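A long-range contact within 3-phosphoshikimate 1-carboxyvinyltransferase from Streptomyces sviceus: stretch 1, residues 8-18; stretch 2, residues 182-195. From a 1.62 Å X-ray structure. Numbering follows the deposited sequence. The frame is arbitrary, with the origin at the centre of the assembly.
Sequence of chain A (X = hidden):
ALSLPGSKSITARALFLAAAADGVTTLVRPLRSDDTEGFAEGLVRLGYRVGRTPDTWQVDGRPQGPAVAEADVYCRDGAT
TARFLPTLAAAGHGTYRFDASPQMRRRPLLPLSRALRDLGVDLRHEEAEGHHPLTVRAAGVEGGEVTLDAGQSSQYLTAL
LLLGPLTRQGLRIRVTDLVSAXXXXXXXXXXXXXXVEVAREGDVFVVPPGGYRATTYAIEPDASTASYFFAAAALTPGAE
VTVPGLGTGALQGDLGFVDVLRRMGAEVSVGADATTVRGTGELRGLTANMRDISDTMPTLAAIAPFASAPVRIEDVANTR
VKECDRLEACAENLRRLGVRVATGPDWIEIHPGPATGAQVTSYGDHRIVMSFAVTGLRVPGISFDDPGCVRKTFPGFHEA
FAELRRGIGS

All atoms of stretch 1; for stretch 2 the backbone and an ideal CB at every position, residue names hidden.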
ATOM      1  N   LYS A   8      -3.639  -1.453  -2.275  1.00 10.47           N
ATOM      2  CA  LYS A   8      -3.864  -0.378  -3.242  1.00 12.60           C
ATOM      3  C   LYS A   8      -2.582  -0.034  -3.996  1.00 15.52           C
ATOM      4  O   LYS A   8      -2.586   0.089  -5.230  1.00 15.18           O
ATOM      5  CB  LYS A   8      -4.425   0.851  -2.531  1.00 17.46           C
ATOM      6  CG  LYS A   8      -4.334   2.138  -3.354  1.00 18.15           C
ATOM      7  CD  LYS A   8      -5.158   2.055  -4.633  1.00 25.77           C
ATOM      8  CE  LYS A   8      -5.109   3.381  -5.413  1.00 30.05           C
ATOM      9  NZ  LYS A   8      -3.733   3.709  -5.893  1.00 33.62           N
ATOM     10  N   SER A   9      -1.477   0.150  -3.274  1.00 12.08           N
ATOM     11  CA  SER A   9      -0.255   0.573  -3.953  1.00 14.45           C
ATOM     12  C   SER A   9       0.322  -0.540  -4.822  1.00 13.86           C
ATOM     13  O   SER A   9       0.931  -0.262  -5.860  1.00 15.30           O
ATOM     14  CB  SER A   9       0.786   1.056  -2.941  1.00 20.36           C
ATOM     15  OG  SER A   9       1.196   0.017  -2.084  1.00 20.71           O
ATOM     16  N   ILE A  10       0.146  -1.802  -4.430  1.00 13.87           N
ATOM     17  CA  ILE A  10       0.603  -2.883  -5.296  1.00 10.80           C
ATOM     18  C   ILE A  10      -0.287  -2.981  -6.537  1.00 11.10           C
ATOM     19  O   ILE A  10       0.208  -3.188  -7.653  1.00 13.70           O
ATOM     20  CB  ILE A  10       0.680  -4.206  -4.519  1.00 12.24           C
ATOM     21  CG1 ILE A  10       1.841  -4.133  -3.521  1.00 13.16           C
ATOM     22  CG2 ILE A  10       0.856  -5.388  -5.495  1.00 11.87           C
ATOM     23  CD1 ILE A  10       1.939  -5.313  -2.550  1.00 14.28           C
ATOM     24  N   THR A  11      -1.600  -2.792  -6.379  1.00 11.22           N
ATOM     25  CA  THR A  11      -2.483  -2.843  -7.541  1.00  8.14           C
ATOM     26  C   THR A  11      -2.101  -1.764  -8.548  1.00 11.04           C
ATOM     27  O   THR A  11      -2.073  -2.013  -9.761  1.00 12.61           O
ATOM     28  CB  THR A  11      -3.960  -2.706  -7.114  1.00 11.76           C
ATOM     29  OG1 THR A  11      -4.340  -3.807  -6.261  1.00 10.95           O
ATOM     30  CG2 THR A  11      -4.875  -2.698  -8.339  1.00 14.71           C
ATOM     31  N   ALA A  12      -1.732  -0.585  -8.050  1.00 13.28           N
ATOM     32  CA  ALA A  12      -1.385   0.540  -8.919  1.00 14.67           C
ATOM     33  C   ALA A  12      -0.156   0.237  -9.763  1.00 13.93           C
ATOM     34  O   ALA A  12      -0.170   0.418 -10.989  1.00 14.46           O
ATOM     35  CB  ALA A  12      -1.141   1.785  -8.063  1.00 16.94           C
ATOM     36  N   ARG A  13       0.937  -0.178  -9.111  1.00 12.00           N
ATOM     37  CA  ARG A  13       2.134  -0.579  -9.851  1.00 15.29           C
ATOM     38  C   ARG A  13       1.825  -1.697 -10.844  1.00 16.06           C
ATOM     39  O   ARG A  13       2.320  -1.682 -11.977  1.00 14.87           O
ATOM     40  CB  ARG A  13       3.230  -1.039  -8.888  1.00 13.87           C
ATOM     41  CG  ARG A  13       3.748  -0.018  -7.862  1.00 16.01           C
ATOM     42  CD  ARG A  13       4.720  -0.782  -6.969  1.00 22.78           C
ATOM     43  NE  ARG A  13       5.331  -0.044  -5.865  1.00 30.08           N
ATOM     44  CZ  ARG A  13       4.824   0.050  -4.637  1.00 25.06           C
ATOM     45  NH1 ARG A  13       3.657  -0.511  -4.326  1.00 22.25           N
ATOM     46  NH2 ARG A  13       5.492   0.716  -3.711  1.00 28.81           N
ATOM     47  N   ALA A  14       1.035  -2.692 -10.427  1.00 11.50           N
ATOM     48  CA  ALA A  14       0.764  -3.841 -11.295  1.00 13.05           C
ATOM     49  C   ALA A  14       0.001  -3.438 -12.551  1.00 11.42           C
ATOM     50  O   ALA A  14       0.193  -4.048 -13.614  1.00 10.96           O
ATOM     51  CB  ALA A  14      -0.024  -4.907 -10.535  1.00 10.21           C
ATOM     52  N   LEU A  15      -0.904  -2.456 -12.436  1.00 11.33           N
ATOM     53  CA  LEU A  15      -1.650  -1.983 -13.607  1.00 10.94           C
ATOM     54  C   LEU A  15      -0.721  -1.332 -14.625  1.00 16.45           C
ATOM     55  O   LEU A  15      -0.878  -1.529 -15.839  1.00 13.13           O
ATOM     56  CB  LEU A  15      -2.735  -0.989 -13.182  1.00 13.68           C
ATOM     57  CG  LEU A  15      -3.977  -1.582 -12.538  1.00 17.18           C
ATOM     58  CD1 LEU A  15      -4.860  -0.489 -11.957  1.00 16.63           C
ATOM     59  CD2 LEU A  15      -4.734  -2.365 -13.562  1.00 18.17           C
ATOM     60  N   PHE A  16       0.235  -0.533 -14.146  1.00 11.95           N
ATOM     61  CA  PHE A  16       1.243   0.045 -15.032  1.00 10.25           C
ATOM     62  C   PHE A  16       2.024  -1.046 -15.746  1.00 12.62           C
ATOM     63  O   PHE A  16       2.204  -1.003 -16.968  1.00 14.45           O
ATOM     64  CB  PHE A  16       2.180   0.945 -14.220  1.00 10.90           C
ATOM     65  CG  PHE A  16       3.195   1.702 -15.053  1.00 13.87           C
ATOM     66  CD1 PHE A  16       4.241   1.028 -15.691  1.00 12.21           C
ATOM     67  CD2 PHE A  16       3.132   3.086 -15.169  1.00 17.25           C
ATOM     68  CE1 PHE A  16       5.193   1.714 -16.454  1.00 13.06           C
ATOM     69  CE2 PHE A  16       4.089   3.786 -15.932  1.00 16.61           C
ATOM     70  CZ  PHE A  16       5.115   3.095 -16.566  1.00 13.37           C
ATOM     71  N   LEU A  17       2.545  -2.008 -14.983  1.00 14.02           N
ATOM     72  CA  LEU A  17       3.357  -3.071 -15.569  1.00 12.96           C
ATOM     73  C   LEU A  17       2.554  -3.898 -16.574  1.00 13.29           C
ATOM     74  O   LEU A  17       3.073  -4.260 -17.645  1.00 12.65           O
ATOM     75  CB  LEU A  17       3.924  -3.941 -14.450  1.00 11.95           C
ATOM     76  CG  LEU A  17       4.925  -3.178 -13.575  1.00 14.10           C
ATOM     77  CD1 LEU A  17       5.143  -3.836 -12.220  1.00 11.67           C
ATOM     78  CD2 LEU A  17       6.255  -3.090 -14.319  1.00 13.84           C
ATOM     79  N   ALA A  18       1.284  -4.198 -16.252  1.00 11.35           N
ATOM     80  CA  ALA A  18       0.436  -4.957 -17.171  1.00 11.04           C
ATOM     81  C   ALA A  18       0.220  -4.199 -18.474  1.00 13.49           C
ATOM     82  O   ALA A  18       0.167  -4.802 -19.548  1.00 13.36           O
ATOM     83  CB  ALA A  18      -0.916  -5.281 -16.527  1.00 12.37           C
ATOM     84  N   UNK A 182      10.811   1.228   2.263  1.00 31.54           N
ATOM     85  CA  UNK A 182      10.126  -0.017   1.862  1.00 31.35           C
ATOM     86  C   UNK A 182       9.387   0.101   0.542  1.00 24.44           C
ATOM     87  O   UNK A 182       9.306  -0.881  -0.208  1.00 23.00           O
ATOM     88  CB  UNK A 182       9.135  -0.441   2.948  1.00 31.35           C
ATOM     89  N   UNK A 183       8.839   1.281   0.248  1.00 26.66           N
ATOM     90  CA  UNK A 183       8.076   1.490  -0.976  1.00 24.69           C
ATOM     91  C   UNK A 183       8.938   1.237  -2.203  1.00 24.22           C
ATOM     92  O   UNK A 183       8.496   0.601  -3.171  1.00 21.65           O
ATOM     93  CB  UNK A 183       7.505   2.909  -1.015  1.00 24.69           C
ATOM     94  N   UNK A 184      10.189   1.697  -2.174  1.00 19.71           N
ATOM     95  CA  UNK A 184      11.021   1.476  -3.348  1.00 21.23           C
ATOM     96  C   UNK A 184      11.382  -0.003  -3.496  1.00 24.21           C
ATOM     97  O   UNK A 184      11.454  -0.511  -4.620  1.00 19.09           O
ATOM     98  CB  UNK A 184      12.291   2.325  -3.264  1.00 21.23           C
ATOM     99  N   UNK A 185      11.577  -0.737  -2.390  1.00 18.97           N
ATOM    100  CA  UNK A 185      11.937  -2.144  -2.560  1.00 18.99           C
ATOM    101  C   UNK A 185      10.785  -2.950  -3.152  1.00 18.83           C
ATOM    102  O   UNK A 185      11.028  -3.897  -3.908  1.00 17.65           O
ATOM    103  CB  UNK A 185      12.360  -2.747  -1.219  1.00 18.99           C
ATOM    104  N   UNK A 186       9.540  -2.596  -2.821  1.00 17.28           N
ATOM    105  CA  UNK A 186       8.387  -3.256  -3.437  1.00 13.46           C
ATOM    106  C   UNK A 186       8.345  -2.976  -4.936  1.00 15.54           C
ATOM    107  O   UNK A 186       8.066  -3.878  -5.741  1.00 15.22           O
ATOM    108  CB  UNK A 186       7.087  -2.793  -2.777  1.00 13.46           C
ATOM    109  N   UNK A 187       8.618  -1.728  -5.341  1.00 16.75           N
ATOM    110  CA  UNK A 187       8.615  -1.418  -6.770  1.00 12.64           C
ATOM    111  C   UNK A 187       9.673  -2.237  -7.502  1.00 14.34           C
ATOM    112  O   UNK A 187       9.409  -2.794  -8.575  1.00 13.16           O
ATOM    113  CB  UNK A 187       8.854   0.076  -6.995  1.00 12.64           C
ATOM    114  N   UNK A 188      10.867  -2.361  -6.916  1.00 15.39           N
ATOM    115  CA  UNK A 188      11.921  -3.098  -7.601  1.00 14.92           C
ATOM    116  C   UNK A 188      11.595  -4.584  -7.690  1.00 14.95           C
ATOM    117  O   UNK A 188      11.877  -5.223  -8.709  1.00 14.51           O
ATOM    118  CB  UNK A 188      13.258  -2.897  -6.885  1.00 14.92           C
ATOM    119  N   UNK A 189      10.992  -5.154  -6.641  1.00 14.59           N
ATOM    120  CA  UNK A 189      10.639  -6.567  -6.687  1.00 19.22           C
ATOM    121  C   UNK A 189       9.567  -6.839  -7.738  1.00 15.54           C
ATOM    122  O   UNK A 189       9.588  -7.885  -8.404  1.00 13.57           O
ATOM    123  CB  UNK A 189      10.158  -7.037  -5.313  1.00 19.22           C
ATOM    124  N   UNK A 190       8.609  -5.922  -7.889  1.00 15.83           N
ATOM    125  CA  UNK A 190       7.569  -6.123  -8.894  1.00 15.34           C
ATOM    126  C   UNK A 190       8.148  -6.018 -10.300  1.00 14.01           C
ATOM    127  O   UNK A 190       7.800  -6.807 -11.191  1.00 12.16           O
ATOM    128  CB  UNK A 190       6.442  -5.105  -8.709  1.00 15.34           C
ATOM    129  N   UNK A 191       9.058  -5.064 -10.517  1.00 14.70           N
ATOM    130  CA  UNK A 191       9.734  -4.983 -11.806  1.00 12.73           C
ATOM    131  C   UNK A 191      10.496  -6.273 -12.108  1.00 15.47           C
ATOM    132  O   UNK A 191      10.542  -6.714 -13.266  1.00 16.16           O
ATOM    133  CB  UNK A 191      10.688  -3.787 -11.831  1.00 12.73           C
ATOM    134  N   UNK A 192      11.064  -6.918 -11.074  1.00 17.92           N
ATOM    135  CA  UNK A 192      11.754  -8.194 -11.279  1.00 15.76           C
ATOM    136  C   UNK A 192      10.779  -9.280 -11.709  1.00 13.62           C
ATOM    137  O   UNK A 192      11.104 -10.104 -12.574  1.00 18.00           O
ATOM    138  CB  UNK A 192      12.482  -8.621 -10.003  1.00 15.76           C
ATOM    139  N   UNK A 193       9.569  -9.290 -11.135  1.00 13.42           N
ATOM    140  CA  UNK A 193       8.557 -10.249 -11.562  1.00 15.40           C
ATOM    141  C   UNK A 193       8.156 -10.041 -13.016  1.00 16.74           C
ATOM    142  O   UNK A 193       7.702 -10.985 -13.673  1.00 18.69           O
ATOM    143  CB  UNK A 193       7.323 -10.148 -10.663  1.00 15.40           C
ATOM    144  N   UNK A 194       8.339  -8.832 -13.538  1.00 18.74           N
ATOM    145  CA  UNK A 194       8.082  -8.538 -14.937  1.00 12.84           C
ATOM    146  C   UNK A 194       9.373  -8.481 -15.756  1.00 19.09           C
ATOM    147  O   UNK A 194       9.403  -7.859 -16.822  1.00 17.67           O
ATOM    148  CB  UNK A 194       7.325  -7.214 -15.060  1.00 12.84           C
ATOM    149  N   UNK A 195      10.444  -9.091 -15.257  1.00 14.50           N
ATOM    150  CA  UNK A 195      11.616  -9.385 -16.065  1.00 16.77           C
ATOM    151  C   UNK A 195      12.691  -8.328 -16.126  1.00 17.76           C
ATOM    152  O   UNK A 195      13.524  -8.370 -17.043  1.00 22.05           O
ATOM    153  CB  UNK A 195      11.161  -9.679 -17.496  1.00 16.77           C
TER

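The two helix axes run the same general way, 37° apart and 10.6 Å from each other at closest approach. Stretch 1 offers a ridge of Ser-9, Ile-10, Arg-13, Ala-14 and Leu-17, with one charge, the guanidinium of Arg-13, reaching across the gap.

At 182, which opens the second helix, CB points sideways with nothing of stretch 1 within 5.5 Å, so stretch 1 asks little of it; a first-turn residue such as proline suits, and it is Pro-182. At 183 the CB points sideways yet lies 4.0 Å from Arg-13 NH2. An acid could answer the charge, and an aromatic ring could lie over it. The residue is Tyr-183, whose t rotamer lays the ring across one guanidinium face in a cation-pi contact, Arg-13 CZ being 3.9 Å from the ring centroid. Arg-13 NH2 makes a weak hydrogen bond to Tyr-183 O at 3.1 Å. A water links Tyr-183 OH with Ser-9 O.

Positions 184 and 185 point away, leaving the choice free of stretch 1; they are Val-184 and Glu-185.

At 186 the CB points toward stretch 1, 4.0 Å from Arg-13 NH2 and 5.5 Å from Ile-10 CG1. A mid-sized aliphatic or an acid is plausible. Ile-186 covers the guanidinium face opposite Tyr-183, with CG2 3.6 Å from Arg-13 NH1 and 4.1 Å from Ile-10 CG1.

At 187 the CB sits sideways, 3.7 Å from Arg-13 NE, a donor needing an acceptor on a short side chain: serine, threonine or perhaps asparagine. Thr-187 supplies it at the guanidinium edge, Arg-13 NE donating to Thr-187 OG1 at 2.7 Å and 166°.

Positions 188 and 189, away and out of reach, are Leu-188 and Ala-189.

The CB of 190 points toward stretch 1, 4.0 Å from Leu-17 CD1, before a hollow among Ile-10, Arg-13, Ala-14 and Leu-17. An apolar chain fits, a branched leucine or a longer, more flexible methionine. Met-190 enters as a knob, its CE 3.8 Å from both Ile-10 CG2 and Ala-14 CB, its SD 3.5 Å from Arg-13 CD.

At 191 CB points sideways, 5.1 Å from Leu-17 CD2, where several apolar residues would do; Met-191 brings CG to 4.5 Å from that CD2. Positions 192 and 193 make no contact: Arg-192 bridges to Glu-185, and Ala-193 follows.

At 194 the backbone leaves helical geometry, but CB still points toward Leu-17, favouring a large apolar group. Phe-194 presents a ring face to Leu-17 CB, 3.7 Å from the centroid. Position 195 has a phi of 90°, which favours glycine, and it is Gly-195.

Stretch 2 (182-195) PYVEITLAMMRAFG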
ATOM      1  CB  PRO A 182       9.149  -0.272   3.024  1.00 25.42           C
ATOM      2  CG  PRO A 182       9.687   0.538   4.177  1.00 28.11           C
ATOM      3  CD  PRO A 182      10.337   1.739   3.560  1.00 31.28           C
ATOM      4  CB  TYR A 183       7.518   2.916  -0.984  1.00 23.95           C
ATOM      5  CG  TYR A 183       6.422   3.196  -1.980  1.00 28.73           C
ATOM      6  CD1 TYR A 183       5.079   3.119  -1.616  1.00 30.13           C
ATOM      7  CD2 TYR A 183       6.726   3.571  -3.283  1.00 31.51           C
ATOM      8  CE1 TYR A 183       4.069   3.391  -2.536  1.00 32.68           C
ATOM      9  CE2 TYR A 183       5.732   3.843  -4.204  1.00 30.06           C
ATOM     10  CZ  TYR A 183       4.406   3.749  -3.830  1.00 34.89           C
ATOM     11  OH  TYR A 183       3.428   4.024  -4.752  1.00 37.60           O
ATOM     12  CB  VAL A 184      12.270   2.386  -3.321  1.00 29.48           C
ATOM     13  CG1 VAL A 184      11.889   3.802  -2.907  1.00 32.71           C
ATOM     14  CG2 VAL A 184      13.363   1.818  -2.427  1.00 32.91           C
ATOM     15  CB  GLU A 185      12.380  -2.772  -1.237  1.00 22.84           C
ATOM     16  CG  GLU A 185      13.055  -4.150  -1.395  1.00 39.08           C
ATOM     17  CD  GLU A 185      13.749  -4.353  -2.748  1.00 41.34           C
ATOM     18  OE1 GLU A 185      13.345  -5.269  -3.505  1.00 35.87           O
ATOM     19  OE2 GLU A 185      14.724  -3.619  -3.041  1.00 45.33           O
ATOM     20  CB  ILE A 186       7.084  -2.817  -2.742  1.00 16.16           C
ATOM     21  CG1 ILE A 186       7.080  -3.316  -1.293  1.00 18.38           C
ATOM     22  CG2 ILE A 186       5.832  -3.315  -3.506  1.00 18.06           C
ATOM     23  CD1 ILE A 186       5.976  -2.710  -0.482  1.00 20.26           C
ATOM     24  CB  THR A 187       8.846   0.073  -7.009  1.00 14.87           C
ATOM     25  OG1 THR A 187       7.811   0.847  -6.391  1.00 14.97           O
ATOM     26  CG2 THR A 187       8.859   0.377  -8.511  1.00 14.46           C
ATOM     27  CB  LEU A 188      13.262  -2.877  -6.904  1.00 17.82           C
ATOM     28  CG  LEU A 188      13.747  -1.426  -6.852  1.00 18.94           C
ATOM     29  CD1 LEU A 188      15.183  -1.356  -6.361  1.00 24.52           C
ATOM     30  CD2 LEU A 188      13.631  -0.752  -8.206  1.00 17.33           C
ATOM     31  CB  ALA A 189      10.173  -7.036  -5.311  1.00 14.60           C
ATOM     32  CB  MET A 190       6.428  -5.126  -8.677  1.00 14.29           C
ATOM     33  CG  MET A 190       5.673  -5.353  -7.350  1.00 12.96           C
ATOM     34  SD  MET A 190       4.260  -4.264  -7.096  1.00 14.90           S
ATOM     35  CE  MET A 190       3.177  -4.819  -8.425  1.00 10.77           C
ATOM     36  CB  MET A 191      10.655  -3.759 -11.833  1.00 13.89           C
ATOM     37  CG  MET A 191       9.915  -2.395 -11.810  1.00 12.17           C
ATOM     38  SD  MET A 191      11.002  -0.957 -11.636  1.00 13.49           S
ATOM     39  CE  MET A 191      11.883  -1.028 -13.205  1.00 13.14           C
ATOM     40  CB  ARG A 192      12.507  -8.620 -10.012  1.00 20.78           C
ATOM     41  CG  ARG A 192      13.802  -7.863  -9.758  1.00 30.06           C
ATOM     42  CD  ARG A 192      14.662  -8.526  -8.677  1.00 34.21           C
ATOM     43  NE  ARG A 192      14.114  -8.326  -7.338  1.00 41.69           N
ATOM     44  CZ  ARG A 192      14.409  -7.293  -6.551  1.00 38.54           C
ATOM     45  NH1 ARG A 192      15.250  -6.354  -6.969  1.00 38.08           N
ATOM     46  NH2 ARG A 192      13.862  -7.195  -5.346  1.00 33.45           N
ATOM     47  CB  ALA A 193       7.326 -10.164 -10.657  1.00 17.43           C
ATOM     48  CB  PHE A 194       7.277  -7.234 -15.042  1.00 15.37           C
ATOM     49  CG  PHE A 194       5.811  -7.401 -14.712  1.00 12.47           C
ATOM     50  CD1 PHE A 194       4.869  -7.559 -15.732  1.00 12.06           C
ATOM     51  CD2 PHE A 194       5.378  -7.419 -13.404  1.00 15.08           C
ATOM     52  CE1 PHE A 194       3.523  -7.735 -15.439  1.00 13.52           C
ATOM     53  CE2 PHE A 194       4.029  -7.583 -13.099  1.00 13.54           C
ATOM     54  CZ  PHE A 194       3.098  -7.736 -14.106  1.00 12.59           C
TER
HETATM   55  O   HOH W   1       2.282   2.612  -6.326  1.00 30.07           O
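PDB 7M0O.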